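Heat shock protein, putative (Plasmodium falciparum, PDB 1Y6Z) is probably an ATP-dependent chaperone of the heat shock protein 90 family, here represented by its middle domain, that helps other proteins to fold. Local coordinates at residues D189-I194 with N249-Y254; N196-Q201 with L227-L232; Q201-Y206 with E255-N260; Y205-E210 with V231-E236. All blocks are in the same frame, centred on the assembly; numbering follows the deposited sequence.

Interaction 1 (D189-I194 with N249-Y254); sequences DLDSYI and NKYKGY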
# COMPACT_ATOMS: atom_id res chain seq x y z
N ASP B 189 8.41 15.75 -3.70
CA ASP B 189 7.33 14.86 -4.04
C ASP B 189 6.00 15.58 -3.71
O ASP B 189 6.01 16.70 -3.16
CB ASP B 189 7.51 13.46 -3.38
CG ASP B 189 7.51 13.51 -1.84
OD1 ASP B 189 7.23 14.57 -1.27
OD2 ASP B 189 7.80 12.48 -1.19
N LEU B 190 4.89 14.99 -4.10
CA LEU B 190 3.62 15.65 -3.89
C LEU B 190 3.24 15.76 -2.39
O LEU B 190 2.73 16.81 -1.92
CB LEU B 190 2.51 15.03 -4.73
CG LEU B 190 2.70 15.01 -6.28
CD1 LEU B 190 1.49 14.30 -7.02
CD2 LEU B 190 2.92 16.43 -6.85
N ASP B 191 3.49 14.72 -1.63
CA ASP B 191 3.06 14.73 -0.21
C ASP B 191 3.83 15.80 0.57
O ASP B 191 3.27 16.42 1.49
CB ASP B 191 3.27 13.36 0.42
CG ASP B 191 2.36 12.28 -0.18
OD1 ASP B 191 2.77 11.12 -0.10
OD2 ASP B 191 1.23 12.54 -0.68
N SER B 192 5.08 16.04 0.21
CA SER B 192 5.87 17.06 0.84
C SER B 192 5.35 18.44 0.46
O SER B 192 5.31 19.33 1.31
CB SER B 192 7.35 16.95 0.50
OG SER B 192 7.90 15.73 0.97
N TYR B 193 4.95 18.61 -0.81
CA TYR B 193 4.26 19.82 -1.22
C TYR B 193 3.02 20.03 -0.36
O TYR B 193 2.81 21.14 0.13
CB TYR B 193 3.89 19.81 -2.71
CG TYR B 193 3.20 21.07 -3.24
CD1 TYR B 193 3.85 21.94 -4.12
CD2 TYR B 193 1.89 21.38 -2.88
CE1 TYR B 193 3.20 23.05 -4.64
CE2 TYR B 193 1.26 22.52 -3.35
CZ TYR B 193 1.91 23.35 -4.22
OH TYR B 193 1.23 24.47 -4.68
N ILE B 194 2.17 19.01 -0.26
CA ILE B 194 0.95 19.09 0.53
C ILE B 194 1.25 19.53 1.98
O ILE B 194 0.57 20.41 2.50
CB ILE B 194 0.17 17.75 0.54
CG1 ILE B 194 -0.48 17.52 -0.83
CG2 ILE B 194 -0.89 17.75 1.68
CD1 ILE B 194 -1.05 16.13 -1.07
N ASN B 249 -8.68 13.67 -11.91
CA ASN B 249 -9.26 13.01 -10.70
C ASN B 249 -8.57 13.33 -9.40
O ASN B 249 -8.73 12.61 -8.40
CB ASN B 249 -9.50 11.50 -10.83
CG ASN B 249 -11.01 11.14 -10.93
OD1 ASN B 249 -11.78 11.80 -11.66
ND2 ASN B 249 -11.42 10.07 -10.23
N LYS B 250 -7.82 14.44 -9.42
CA LYS B 250 -7.24 15.05 -8.21
C LYS B 250 -6.04 14.24 -7.72
O LYS B 250 -5.66 13.21 -8.31
CB LYS B 250 -8.29 15.17 -7.09
CG LYS B 250 -9.53 16.08 -7.40
CD LYS B 250 -10.43 16.12 -6.18
CE LYS B 250 -11.28 17.37 -6.10
NZ LYS B 250 -11.49 17.80 -4.68
N TYR B 251 -5.45 14.70 -6.63
CA TYR B 251 -4.42 13.94 -5.93
C TYR B 251 -4.73 13.98 -4.47
O TYR B 251 -4.57 15.02 -3.82
CB TYR B 251 -3.00 14.47 -6.18
CG TYR B 251 -1.97 13.70 -5.37
CD1 TYR B 251 -1.61 12.36 -5.70
CD2 TYR B 251 -1.37 14.26 -4.24
CE1 TYR B 251 -0.69 11.66 -4.94
CE2 TYR B 251 -0.43 13.55 -3.48
CZ TYR B 251 -0.12 12.23 -3.84
OH TYR B 251 0.78 11.54 -3.14
N LYS B 252 -5.17 12.84 -3.95
CA LYS B 252 -5.50 12.67 -2.55
C LYS B 252 -6.48 13.77 -2.15
O LYS B 252 -6.37 14.35 -1.08
CB LYS B 252 -4.26 12.62 -1.63
CG LYS B 252 -3.32 11.40 -1.83
CD LYS B 252 -2.23 11.26 -0.74
CE LYS B 252 -1.30 10.08 -1.07
NZ LYS B 252 0.03 10.12 -0.37
N GLY B 253 -7.40 14.07 -3.05
CA GLY B 253 -8.53 14.99 -2.81
C GLY B 253 -8.24 16.45 -3.17
O GLY B 253 -9.14 17.29 -3.07
N TYR B 254 -6.99 16.74 -3.56
CA TYR B 254 -6.54 18.08 -3.98
C TYR B 254 -6.66 18.29 -5.46
O TYR B 254 -6.29 17.43 -6.25
CB TYR B 254 -5.08 18.31 -3.58
CG TYR B 254 -4.89 18.35 -2.11
CD1 TYR B 254 -4.51 17.22 -1.41
CD2 TYR B 254 -5.14 19.51 -1.39
CE1 TYR B 254 -4.35 17.25 -0.02
CE2 TYR B 254 -4.98 19.57 -0.02
CZ TYR B 254 -4.60 18.43 0.66
OH TYR B 254 -4.44 18.49 2.03
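Asp191, on the first turn of helix 190-195, takes two donors on one oxygen. Tyr251 OH gives a hydrogen bond to Asp191 OD2 at 2.7 Å, coming from above the carboxylate plane. Lys252 NZ makes a salt bridge to the same OD2, also at 2.7 Å, on its syn side and from the opposite face of that plane; its bond to Asp191 OD1 is weak. An extended chain beyond CG carries the ammonium this far, a span that suits lysine to a place in the turn. The ammonium and the hydroxyl would probably both stabilise the negative charge.

The apolar part lies beside this group. Leu190 CD1 sits over the centre of the Tyr251 ring, 3.8 Å from its centroid, in a CH-pi contact, while CG of Lys252 covers the other face. Ile194 CD1 sits between two rings, touching Tyr251 CE2 at the ring edge (3.6 Å) and also Tyr254 CE1. Ile194 CG1 lies over a face of Tyr254, and the other branch, Ile194 CG2, lies 3.6 Å from Tyr254 OH.

Asp189 is the helix N-cap, its OD1 accepting from Ser192 N at 3.0 Å. On the other segment, residues 251-254 form a type I' beta turn, with Gly253 at positive phi, joining helix 237-249 to strand 256-258 and packing along helix 190-195 from Leu190 to Ile194.

Interaction 2 (N196-Q201 with L227-L232); sequences NMKEDQ and LNYDVL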
# COMPACT_ATOMS: atom_id res chain seq x y z
N ASN B 196 3.66 21.31 3.03
CA ASN B 196 4.15 22.68 3.04
C ASN B 196 3.11 23.72 2.63
O ASN B 196 3.45 24.88 2.52
CB ASN B 196 5.41 22.79 2.18
CG ASN B 196 6.64 22.30 2.88
OD1 ASN B 196 6.92 22.73 4.01
ND2 ASN B 196 7.38 21.38 2.24
N MET B 197 1.87 23.32 2.44
CA MET B 197 0.82 24.23 1.94
C MET B 197 0.48 25.29 3.00
O MET B 197 0.44 25.02 4.18
CB MET B 197 -0.47 23.48 1.55
CG MET B 197 -0.40 22.58 0.27
SD MET B 197 -1.90 21.71 -0.18
CE MET B 197 -2.90 22.98 -0.89
N LYS B 198 0.27 26.51 2.54
CA LYS B 198 -0.16 27.57 3.45
C LYS B 198 -1.57 27.33 4.00
O LYS B 198 -2.31 26.43 3.55
CB LYS B 198 -0.04 28.93 2.76
CG LYS B 198 1.35 29.30 2.31
CD LYS B 198 2.34 29.38 3.48
CE LYS B 198 3.50 30.33 3.18
NZ LYS B 198 4.56 29.72 2.31
N GLU B 199 -1.95 28.16 4.98
CA GLU B 199 -3.11 27.92 5.82
C GLU B 199 -4.41 27.76 5.05
O GLU B 199 -5.16 26.77 5.29
CB GLU B 199 -3.24 29.04 6.86
CG GLU B 199 -2.02 29.07 7.77
CD GLU B 199 -2.38 28.99 9.25
OE1 GLU B 199 -3.05 29.92 9.75
OE2 GLU B 199 -1.95 28.00 9.91
N ASP B 200 -4.68 28.73 4.17
CA ASP B 200 -5.88 28.79 3.35
C ASP B 200 -5.59 28.38 1.90
O ASP B 200 -6.43 28.60 1.01
CB ASP B 200 -6.45 30.22 3.36
CG ASP B 200 -6.55 30.80 4.78
OD1 ASP B 200 -6.81 30.04 5.74
OD2 ASP B 200 -6.36 32.03 4.92
N GLN B 201 -4.42 27.79 1.65
CA GLN B 201 -4.08 27.24 0.31
C GLN B 201 -4.83 25.95 0.18
O GLN B 201 -4.71 25.08 1.03
CB GLN B 201 -2.59 26.94 0.15
CG GLN B 201 -2.26 26.41 -1.29
CD GLN B 201 -0.78 26.10 -1.49
OE1 GLN B 201 0.04 26.39 -0.64
NE2 GLN B 201 -0.45 25.50 -2.63
N LEU B 227 1.10 35.27 -2.94
CA LEU B 227 0.52 34.44 -1.86
C LEU B 227 1.54 33.55 -1.11
O LEU B 227 1.18 32.90 -0.13
CB LEU B 227 -0.67 33.62 -2.37
CG LEU B 227 -1.98 34.43 -2.47
CD1 LEU B 227 -3.03 33.80 -3.41
CD2 LEU B 227 -2.56 34.67 -1.11
N ASN B 228 2.81 33.60 -1.55
CA ASN B 228 3.87 32.72 -1.03
C ASN B 228 3.50 31.24 -1.17
O ASN B 228 3.81 30.42 -0.29
CB ASN B 228 4.16 33.06 0.43
CG ASN B 228 4.80 34.44 0.59
OD1 ASN B 228 5.95 34.64 0.20
ND2 ASN B 228 4.04 35.39 1.13
N TYR B 229 2.77 30.91 -2.22
CA TYR B 229 2.42 29.50 -2.48
C TYR B 229 3.57 28.87 -3.26
O TYR B 229 4.22 29.55 -4.09
CB TYR B 229 1.10 29.39 -3.24
CG TYR B 229 -0.15 29.73 -2.45
CD1 TYR B 229 -0.10 30.03 -1.08
CD2 TYR B 229 -1.40 29.77 -3.09
CE1 TYR B 229 -1.25 30.35 -0.36
CE2 TYR B 229 -2.58 30.08 -2.37
CZ TYR B 229 -2.50 30.37 -1.02
OH TYR B 229 -3.64 30.67 -0.30
N ASP B 230 3.87 27.58 -3.01
CA ASP B 230 4.79 26.89 -3.92
C ASP B 230 4.06 26.50 -5.19
O ASP B 230 2.84 26.32 -5.19
CB ASP B 230 5.47 25.67 -3.24
CG ASP B 230 6.75 25.22 -4.00
OD1 ASP B 230 7.24 25.96 -4.86
OD2 ASP B 230 7.28 24.12 -3.69
N VAL B 231 4.83 26.36 -6.27
CA VAL B 231 4.34 25.93 -7.55
C VAL B 231 5.35 24.94 -8.13
O VAL B 231 6.55 25.23 -8.22
CB VAL B 231 4.21 27.10 -8.55
CG1 VAL B 231 3.78 26.62 -9.94
CG2 VAL B 231 3.17 28.07 -8.05
N LEU B 232 4.85 23.80 -8.57
CA LEU B 232 5.72 22.80 -9.23
C LEU B 232 5.99 23.18 -10.67
O LEU B 232 5.15 23.81 -11.31
CB LEU B 232 5.02 21.44 -9.27
CG LEU B 232 4.43 21.01 -7.93
CD1 LEU B 232 3.40 19.87 -8.23
CD2 LEU B 232 5.60 20.64 -7.04
O HOH W 1 2.74 26.19 -1.13
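A surface contact between two loops, in which Gln201 lies over a face of Tyr229 and Lys198 meets it obliquely, joins the link from helix 190-195 to strand 204-208 with the lead-in to strand 231-234. The amide of Gln201 stacks on the tyrosine ring, their planes 13° apart, and the two side chains run past each other in opposite directions. Gln201 CG stands over the ring centre, 3.8 Å from the centroid of Tyr229, in a CH-pi contact, and Gln201 CB lies 3.6 Å from Tyr229 CZ. With CG anti to the backbone N (chi1 -178°), the glutamine starts out across the ring; Leu227 CB covers the opposite face.

Residues 198-201 form a type I beta turn, and Gln201 OE1 turns back to accept from Lys198 N at 3.2 Å. The facing loop begins with a Schellman motif at Asn228, after helix 222-226. Lys198 NZ donates to Asn228 O at 2.8 Å, in the carbonyl plane, and Lys198 CB rests 3.6 Å from Tyr229 CE1. Lysine fits an exposed site because its CB and CG lie by the ring while its ammonium meets a carbonyl near the helix C-terminus, an end whose dipole would favour a positive charge.

A water bridges the loops, donating to Gln201 OE1 at 2.8 Å and accepting from Asp230 N. Gln201 NE2 turns to Cys203 O, and Asp230 OD2 to Ser180 OG.

Interaction 3 (Q201-Y206 with E255-N260); sequences QKCIYY and EVLDVN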
# COMPACT_ATOMS: atom_id res chain seq x y z
N GLN B 201 -4.42 27.79 1.65
CA GLN B 201 -4.08 27.24 0.31
C GLN B 201 -4.83 25.95 0.18
O GLN B 201 -4.71 25.08 1.03
CB GLN B 201 -2.59 26.94 0.15
CG GLN B 201 -2.26 26.41 -1.29
CD GLN B 201 -0.78 26.10 -1.49
OE1 GLN B 201 0.04 26.39 -0.64
NE2 GLN B 201 -0.45 25.50 -2.63
N LYS B 202 -5.60 25.83 -0.89
CA LYS B 202 -6.44 24.64 -1.10
C LYS B 202 -5.96 23.74 -2.25
O LYS B 202 -6.37 22.58 -2.34
CB LYS B 202 -7.93 25.03 -1.29
CG LYS B 202 -8.28 25.79 -2.59
CD LYS B 202 -8.13 27.35 -2.41
CE LYS B 202 -8.59 28.19 -3.62
NZ LYS B 202 -7.92 27.84 -4.94
N CYS B 203 -5.08 24.27 -3.10
CA CYS B 203 -4.77 23.63 -4.40
C CYS B 203 -3.30 23.38 -4.53
O CYS B 203 -2.50 24.09 -3.91
CB CYS B 203 -5.11 24.59 -5.56
SG CYS B 203 -6.81 24.79 -5.93
N ILE B 204 -2.94 22.42 -5.39
CA ILE B 204 -1.54 22.21 -5.74
C ILE B 204 -1.41 22.90 -7.07
O ILE B 204 -2.18 22.61 -7.99
CB ILE B 204 -1.22 20.66 -5.92
CG1 ILE B 204 -1.46 19.90 -4.61
CG2 ILE B 204 0.19 20.44 -6.41
CD1 ILE B 204 -1.63 18.39 -4.85
N TYR B 205 -0.43 23.79 -7.20
CA TYR B 205 -0.26 24.53 -8.46
C TYR B 205 0.91 24.01 -9.22
O TYR B 205 1.86 23.58 -8.61
CB TYR B 205 -0.08 26.03 -8.21
CG TYR B 205 -1.30 26.64 -7.57
CD1 TYR B 205 -1.43 26.71 -6.16
CD2 TYR B 205 -2.35 27.11 -8.35
CE1 TYR B 205 -2.59 27.26 -5.57
CE2 TYR B 205 -3.50 27.66 -7.79
CZ TYR B 205 -3.60 27.74 -6.40
OH TYR B 205 -4.76 28.26 -5.88
N TYR B 206 0.84 24.06 -10.55
CA TYR B 206 2.02 23.87 -11.38
C TYR B 206 2.08 24.82 -12.57
O TYR B 206 1.08 25.42 -12.92
CB TYR B 206 2.13 22.41 -11.86
CG TYR B 206 1.20 22.03 -12.98
CD1 TYR B 206 1.63 22.08 -14.30
CD2 TYR B 206 -0.09 21.59 -12.71
CE1 TYR B 206 0.79 21.72 -15.34
CE2 TYR B 206 -0.94 21.23 -13.75
CZ TYR B 206 -0.48 21.30 -15.06
OH TYR B 206 -1.30 20.93 -16.08
N GLU B 255 -7.16 19.45 -5.85
CA GLU B 255 -7.15 19.83 -7.23
C GLU B 255 -5.73 20.26 -7.58
O GLU B 255 -5.01 20.75 -6.72
CB GLU B 255 -8.18 20.93 -7.46
CG GLU B 255 -9.54 20.34 -7.73
CD GLU B 255 -10.64 21.33 -7.55
OE1 GLU B 255 -11.60 20.98 -6.80
OE2 GLU B 255 -10.55 22.44 -8.13
N VAL B 256 -5.33 20.05 -8.83
CA VAL B 256 -3.99 20.37 -9.27
C VAL B 256 -4.06 21.34 -10.44
O VAL B 256 -4.39 20.97 -11.57
CB VAL B 256 -3.24 19.08 -9.70
CG1 VAL B 256 -1.93 19.43 -10.35
CG2 VAL B 256 -3.07 18.13 -8.49
N LEU B 257 -3.74 22.59 -10.19
CA LEU B 257 -4.07 23.62 -11.17
C LEU B 257 -2.86 24.08 -11.96
O LEU B 257 -1.79 24.35 -11.40
CB LEU B 257 -4.70 24.81 -10.43
CG LEU B 257 -6.22 24.82 -10.25
CD1 LEU B 257 -6.90 23.47 -9.93
CD2 LEU B 257 -6.57 25.87 -9.21
N ASP B 258 -3.04 24.16 -13.27
CA ASP B 258 -2.08 24.82 -14.13
C ASP B 258 -2.25 26.30 -13.77
O ASP B 258 -3.40 26.75 -13.64
CB ASP B 258 -2.42 24.58 -15.61
CG ASP B 258 -1.32 25.06 -16.56
OD1 ASP B 258 -1.23 24.54 -17.69
OD2 ASP B 258 -0.54 25.97 -16.21
N VAL B 259 -1.14 27.02 -13.61
CA VAL B 259 -1.13 28.46 -13.28
C VAL B 259 -1.77 29.30 -14.41
O VAL B 259 -2.03 30.50 -14.23
CB VAL B 259 0.32 28.95 -12.98
CG1 VAL B 259 0.50 30.45 -13.18
CG2 VAL B 259 0.74 28.54 -11.57
N ASN B 260 -1.98 28.65 -15.56
CA ASN B 260 -2.66 29.21 -16.73
C ASN B 260 -3.90 28.41 -17.09
O ASN B 260 -4.97 28.60 -16.50
CB ASN B 260 -1.70 29.22 -17.92
CG ASN B 260 -0.34 29.82 -17.57
OD1 ASN B 260 -0.25 30.84 -16.91
ND2 ASN B 260 0.73 29.18 -18.05
O HOH W 2 -8.17 21.31 -3.70
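Tyr206 and Asp258 meet where two parallel strands, 204-206 and 256-258, run side by side, and the tyrosine ring leans across the neighbouring strand. Its CB leaves the sheet on the face shared by Ile204, Val256 and Asp258. A chi1 of 77° sets CG between the backbone N and the carbonyl carbon, a crowded position. CD2 then meets Val256 CG1 at 3.7 Å, the two side chains crossing at about a right angle. CE2 approaches the backbone of Asp258, whose CA stands over one face of the ring, offset toward the rim, in a CH-pi contact 4.0 Å from the ring centroid. CZ and OH reach Asp258 CB, and OH makes a weak hydrogen bond to Glu240.

The backbones are joined by the parallel bonding pattern, in which each bonding residue of one strand spans two positions of the other. Ile204 N donates to Glu255 O, and Leu257 N to Ile204 O at 2.7 Å; Tyr206 N donates to Leu257 O and Val259 N to Tyr206 O, both at 2.8 Å. On the opposite face Leu257 CD2 touches Cys203 SG at 3.5 Å and Tyr205 CE2 at 3.8 Å, a thiol and an aromatic carbon giving the leucine methyl apolar neighbours. An Asx turn closes the strand, Asp258 OD2 accepting from Asn260 N.

Helix 237-249 covers the Tyr206 face through Leu243, Leu246 and Thr247, while Leu224 of helix 222-226 packs on Tyr205 and Val259; strand 231-234 flanks the other edge of strand 204-208.

Interaction 4 (Y205-E210 with V231-E236); sequences YYISGE and VLFSLE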
# COMPACT_ATOMS: atom_id res chain seq x y z
N TYR B 205 -0.43 23.79 -7.20
CA TYR B 205 -0.26 24.53 -8.46
C TYR B 205 0.91 24.01 -9.22
O TYR B 205 1.86 23.58 -8.61
CB TYR B 205 -0.08 26.03 -8.21
CG TYR B 205 -1.30 26.64 -7.57
CD1 TYR B 205 -1.43 26.71 -6.16
CD2 TYR B 205 -2.35 27.11 -8.35
CE1 TYR B 205 -2.59 27.26 -5.57
CE2 TYR B 205 -3.50 27.66 -7.79
CZ TYR B 205 -3.60 27.74 -6.40
OH TYR B 205 -4.76 28.26 -5.88
N TYR B 206 0.84 24.06 -10.55
CA TYR B 206 2.02 23.87 -11.38
C TYR B 206 2.08 24.82 -12.57
O TYR B 206 1.08 25.42 -12.92
CB TYR B 206 2.13 22.41 -11.86
CG TYR B 206 1.20 22.03 -12.98
CD1 TYR B 206 1.63 22.08 -14.30
CD2 TYR B 206 -0.09 21.59 -12.71
CE1 TYR B 206 0.79 21.72 -15.34
CE2 TYR B 206 -0.94 21.23 -13.75
CZ TYR B 206 -0.48 21.30 -15.06
OH TYR B 206 -1.30 20.93 -16.08
N ILE B 207 3.24 24.93 -13.19
CA ILE B 207 3.44 25.84 -14.35
C ILE B 207 4.39 25.28 -15.43
O ILE B 207 5.56 24.98 -15.14
CB ILE B 207 3.93 27.25 -13.90
CG1 ILE B 207 4.04 28.21 -15.11
CG2 ILE B 207 5.28 27.21 -13.12
CD1 ILE B 207 3.95 29.69 -14.72
N SER B 208 3.88 25.15 -16.66
CA SER B 208 4.74 24.85 -17.82
C SER B 208 5.98 25.75 -17.85
O SER B 208 5.87 27.00 -17.96
CB SER B 208 3.96 24.97 -19.13
OG SER B 208 2.90 24.01 -19.21
N GLY B 209 7.15 25.13 -17.74
CA GLY B 209 8.42 25.81 -17.78
C GLY B 209 9.25 25.29 -18.94
O GLY B 209 8.91 24.27 -19.56
N GLU B 210 10.34 26.01 -19.23
CA GLU B 210 11.24 25.70 -20.33
C GLU B 210 12.54 25.14 -19.76
O GLU B 210 13.18 24.28 -20.37
CB GLU B 210 11.49 26.97 -21.16
CG GLU B 210 12.51 26.86 -22.29
CD GLU B 210 12.02 26.04 -23.49
OE1 GLU B 210 12.88 25.67 -24.32
OE2 GLU B 210 10.80 25.78 -23.61
N VAL B 231 4.83 26.36 -6.27
CA VAL B 231 4.34 25.93 -7.55
C VAL B 231 5.35 24.94 -8.13
O VAL B 231 6.55 25.23 -8.22
CB VAL B 231 4.21 27.10 -8.55
CG1 VAL B 231 3.78 26.62 -9.94
CG2 VAL B 231 3.17 28.07 -8.05
N LEU B 232 4.85 23.80 -8.57
CA LEU B 232 5.72 22.80 -9.23
C LEU B 232 5.99 23.18 -10.67
O LEU B 232 5.15 23.81 -11.31
CB LEU B 232 5.02 21.44 -9.27
CG LEU B 232 4.43 21.01 -7.93
CD1 LEU B 232 3.40 19.87 -8.23
CD2 LEU B 232 5.60 20.64 -7.04
N PHE B 233 7.12 22.74 -11.19
CA PHE B 233 7.45 22.97 -12.59
C PHE B 233 7.21 21.74 -13.49
O PHE B 233 7.71 20.65 -13.21
CB PHE B 233 8.91 23.41 -12.71
CG PHE B 233 9.27 24.66 -11.92
CD1 PHE B 233 10.55 24.82 -11.41
CD2 PHE B 233 8.33 25.67 -11.69
CE1 PHE B 233 10.90 25.98 -10.68
CE2 PHE B 233 8.66 26.83 -10.95
CZ PHE B 233 9.92 26.98 -10.45
N SER B 234 6.45 21.95 -14.56
CA SER B 234 6.35 21.02 -15.68
C SER B 234 7.38 21.43 -16.77
O SER B 234 7.41 22.56 -17.26
CB SER B 234 4.92 20.95 -16.21
OG SER B 234 4.82 20.28 -17.45
N LEU B 235 8.29 20.52 -17.08
CA LEU B 235 9.34 20.83 -18.04
C LEU B 235 9.25 19.93 -19.29
O LEU B 235 9.98 20.13 -20.25
CB LEU B 235 10.71 20.78 -17.38
CG LEU B 235 10.92 21.51 -16.03
CD1 LEU B 235 12.28 21.23 -15.46
CD2 LEU B 235 10.69 23.04 -16.08
N GLU B 236 8.33 18.97 -19.31
CA GLU B 236 8.09 18.32 -20.58
C GLU B 236 6.69 17.80 -20.78
O GLU B 236 5.91 17.72 -19.79
CB GLU B 236 9.10 17.23 -20.84
CG GLU B 236 9.02 15.99 -19.97
CD GLU B 236 10.14 15.02 -20.38
OE1 GLU B 236 11.15 14.99 -19.63
OE2 GLU B 236 10.01 14.39 -21.49
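Ile207 and Phe233 lie side by side on neighbouring parallel strands and point the same way, a branched aliphatic chain against a flat ring. Ile207 CG2 comes to the edge of the phenyl ring, near its plane, 3.7 Å from Phe233 CD2. The same methyl meets Val231 CG1 at 3.6 Å, where the isoleucine and valine cross obliquely. One beta-branched residue thus touches both apolar side chains of the partner strand on its face: with CG1 anti to the backbone N (chi1 -176°), CG2 takes the place between the backbone N and the carbonyl carbon, and it is CG2 that makes both contacts. Tyr205 CB, also on this face, rests on Val231 CG2.

The other face carries Tyr206, Leu232, Ser208 and Ser234. Tyr206 CB packs against Leu232 CB at 4.0 Å, and Tyr206 CD1 lies 4.0 Å from Ser234 CB. Both serines are short enough to bring their hydroxyls to a single acceptor, Glu240 OE2.

Backbone bonds set the register: Leu232 N to Tyr205 O, Ile207 N to Leu232 O at 2.9 Å, Ser234 N to Ile207 O, and Gly209 N to Ser234 O at 2.6 Å. Leu235 CD2 packs 4.0 Å from Gly209 CA, so the lack of a side chain suits the place.

Strand 204-208 is the middle strand of this three-stranded parallel sheet. Helix 237-249 lies over the Tyr206 and Ser234 face, helix 190-195 adds Leu190 and Tyr193 against Leu232, and the loop with Ser218 and Ser220 reaches Ile207.

In the fold
All four contacts belong to one small alpha/beta unit at the end of the modelled chain, built on the parallel sheet ordered 231-234, 204-208, 256-258. Interactions 3 and 4, with centres about 11 Å apart, pair the central strand with its two neighbours and share Tyr205 and Tyr206. Interaction 2 closes the loops leading into two of these strands, about 9 Å from interaction 3. Interaction 1 encloses interactions 2 and 4 along the chain and packs helix 190-195 against the turn before the last strand. Tyr193 of that helix ties the set together, its OH probably hydrogen-bonding Asp230 O and Tyr205 N. Together they join helix, loops and sheet into one compact part of this Hsp90 middle domain.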